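Local coordinates for protein hemoglobin subunit beta (Isurus oxyrinchus, PDB 3MKB) that pairs with hemoglobin alpha subunits in a haem-containing tetramer that carries oxygen in the blood of the shortfin mako shark, at the interface of chains B and A. Coordinates in Å, arbitrary orientation; residue numbers count along the deposited sequence, not the author numbering. Chains: chain A, Hemoglobin subunit beta; chain B, Hemoglobin subunit alpha.

The interface of chains B and A. Residues chain B 38, 41-42, 94, 97; chain A 37, 41, 88-89, 91-92, 95.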
# COMPACT_ATOMS: atom_id res chain seq x y z
N GLY B 38 7.12 8.84 -8.64
CA GLY B 38 8.18 7.90 -8.24
C GLY B 38 8.32 6.89 -9.37
O GLY B 38 9.41 6.38 -9.60
N SER B 41 10.98 6.92 -12.28
CA SER B 41 12.34 6.50 -11.97
C SER B 41 12.83 5.36 -12.85
O SER B 41 14.03 5.24 -13.08
CB SER B 41 12.44 6.12 -10.50
OG SER B 41 11.73 4.89 -10.23
N TYR B 42 11.90 4.54 -13.35
CA TYR B 42 12.19 3.44 -14.28
C TYR B 42 12.47 3.82 -15.72
O TYR B 42 12.94 2.97 -16.49
CB TYR B 42 11.00 2.43 -14.29
CG TYR B 42 10.87 1.77 -12.95
CD1 TYR B 42 11.75 0.73 -12.58
CD2 TYR B 42 9.92 2.22 -12.03
CE1 TYR B 42 11.68 0.15 -11.36
CE2 TYR B 42 9.83 1.66 -10.77
CZ TYR B 42 10.73 0.62 -10.43
OH TYR B 42 10.68 0.02 -9.21
N ASP B 94 9.61 -2.39 -8.89
CA ASP B 94 9.02 -2.65 -7.57
C ASP B 94 7.50 -2.93 -7.72
O ASP B 94 6.77 -2.18 -8.37
CB ASP B 94 9.33 -1.47 -6.61
CG ASP B 94 8.87 -1.72 -5.19
OD1 ASP B 94 7.66 -1.99 -4.99
OD2 ASP B 94 9.70 -1.60 -4.27
N ASN B 97 4.17 -0.90 -7.79
CA ASN B 97 3.80 -0.02 -8.91
C ASN B 97 2.63 -0.61 -9.68
O ASN B 97 1.84 0.13 -10.27
CB ASN B 97 4.96 0.17 -9.89
CG ASN B 97 6.14 0.95 -9.29
OD1 ASN B 97 7.15 0.38 -8.80
ND2 ASN B 97 5.98 2.30 -9.30
N TRP A 37 14.82 -7.10 -6.00
CA TRP A 37 14.74 -6.02 -6.97
C TRP A 37 15.50 -4.74 -6.56
O TRP A 37 15.97 -3.95 -7.41
CB TRP A 37 13.27 -5.79 -7.36
CG TRP A 37 12.29 -5.42 -6.23
CD1 TRP A 37 11.97 -4.15 -5.81
CD2 TRP A 37 11.53 -6.33 -5.40
NE1 TRP A 37 11.05 -4.22 -4.78
CE2 TRP A 37 10.75 -5.54 -4.52
CE3 TRP A 37 11.41 -7.73 -5.34
CZ2 TRP A 37 9.87 -6.10 -3.59
CZ3 TRP A 37 10.53 -8.30 -4.41
CH2 TRP A 37 9.76 -7.47 -3.54
N TYR A 41 20.16 -1.13 -8.31
CA TYR A 41 20.92 0.11 -8.25
C TYR A 41 22.41 0.01 -7.83
O TYR A 41 23.20 0.94 -8.11
CB TYR A 41 20.21 1.06 -7.27
CG TYR A 41 18.71 1.21 -7.46
CD1 TYR A 41 18.18 2.01 -8.46
CD2 TYR A 41 17.82 0.58 -6.59
CE1 TYR A 41 16.79 2.19 -8.58
CE2 TYR A 41 16.43 0.74 -6.70
CZ TYR A 41 15.92 1.54 -7.69
OH TYR A 41 14.55 1.70 -7.82
N ILE A 88 16.10 6.36 -7.95
CA ILE A 88 15.57 5.40 -7.00
C ILE A 88 14.05 5.54 -6.96
O ILE A 88 13.50 6.63 -6.73
CB ILE A 88 16.16 5.58 -5.54
CG1 ILE A 88 17.70 5.73 -5.58
CG2 ILE A 88 15.79 4.38 -4.63
CD1 ILE A 88 18.49 4.58 -6.25
N ASP A 89 13.37 4.41 -7.10
CA ASP A 89 11.93 4.32 -6.84
C ASP A 89 11.63 4.63 -5.33
O ASP A 89 12.02 3.90 -4.45
CB ASP A 89 11.46 2.90 -7.21
CG ASP A 89 9.93 2.74 -7.09
OD1 ASP A 89 9.27 3.63 -6.56
OD2 ASP A 89 9.38 1.69 -7.54
N GLY A 91 9.02 4.35 -3.64
CA GLY A 91 8.19 3.26 -3.14
C GLY A 91 9.01 2.19 -2.53
O GLY A 91 8.50 1.45 -1.69
N SER A 92 10.30 2.13 -2.87
CA SER A 92 11.22 1.19 -2.27
C SER A 92 11.96 1.63 -1.03
O SER A 92 12.56 0.80 -0.38
CB SER A 92 12.24 0.65 -3.28
OG SER A 92 11.51 0.28 -4.46
N LEU A 95 11.46 -0.38 2.09
CA LEU A 95 12.02 -1.72 2.16
C LEU A 95 13.38 -1.63 2.87
O LEU A 95 13.74 -2.54 3.63
CB LEU A 95 12.18 -2.33 0.74
CG LEU A 95 10.86 -2.28 -0.05
CD1 LEU A 95 11.20 -2.76 -1.48
CD2 LEU A 95 9.72 -3.08 0.67
O HOH W 1 13.69 2.82 -10.43
O HOH W 2 6.75 4.24 -7.65
O HOH W 3 7.17 -1.26 -2.28
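Two donors of chain A grip the carboxylate oxygen OD2 of B:Asp94. OG of A:Ser92, a hydroxyl small enough to fit beside the acid, donates to OD2 of B:Asp94 at 2.6 Å. The indole NE1 of A:Trp37 reaches the same OD2 of B:Asp94 at 3.0 Å, from well above the carboxylate plane, which stands nearly perpendicular to the indole. Tryptophan suits its place by offering an N-H in its own ring plane, with CD1 beside it lying against CA of B:Asp94 at 3.7 Å. CG of B:Asp94 lies anti to the backbone N (chi1 -175°), extending the acid across the interface.

B:Tyr42 crosses A:Asp89 obliquely, ring and carboxylate planes 85° apart, and its phenol OH donates to the anti lone pair of OD2 of A:Asp89 at 2.7 Å. The same OH accepts a nearly straight hydrogen bond from the backbone N of B:Asp94 at 2.7 Å, so tyrosine donates and accepts at one tip. A phenylalanine here would remove both bonds and would probably loosen the B:Asp94 loop as well as the hold on A:Asp89. Aspartate suits A:Asp89 because its second oxygen, OD1, accepts a bond from N of A:Gly91; A:Tyr41 OH anchors its backbone N. As modelled, OD1 of B:Asn97 faces OD2 of A:Asp89 tip to tip at 2.9 Å, a repulsive pair of acceptors; a turned amide would probably make it a hydrogen bond.

This part of the alpha1-beta2 sliding contact joins its switch side to its flexible joint, and its tyrosine-aspartate bond, typical of the deoxy T state, probably favours low oxygen affinity.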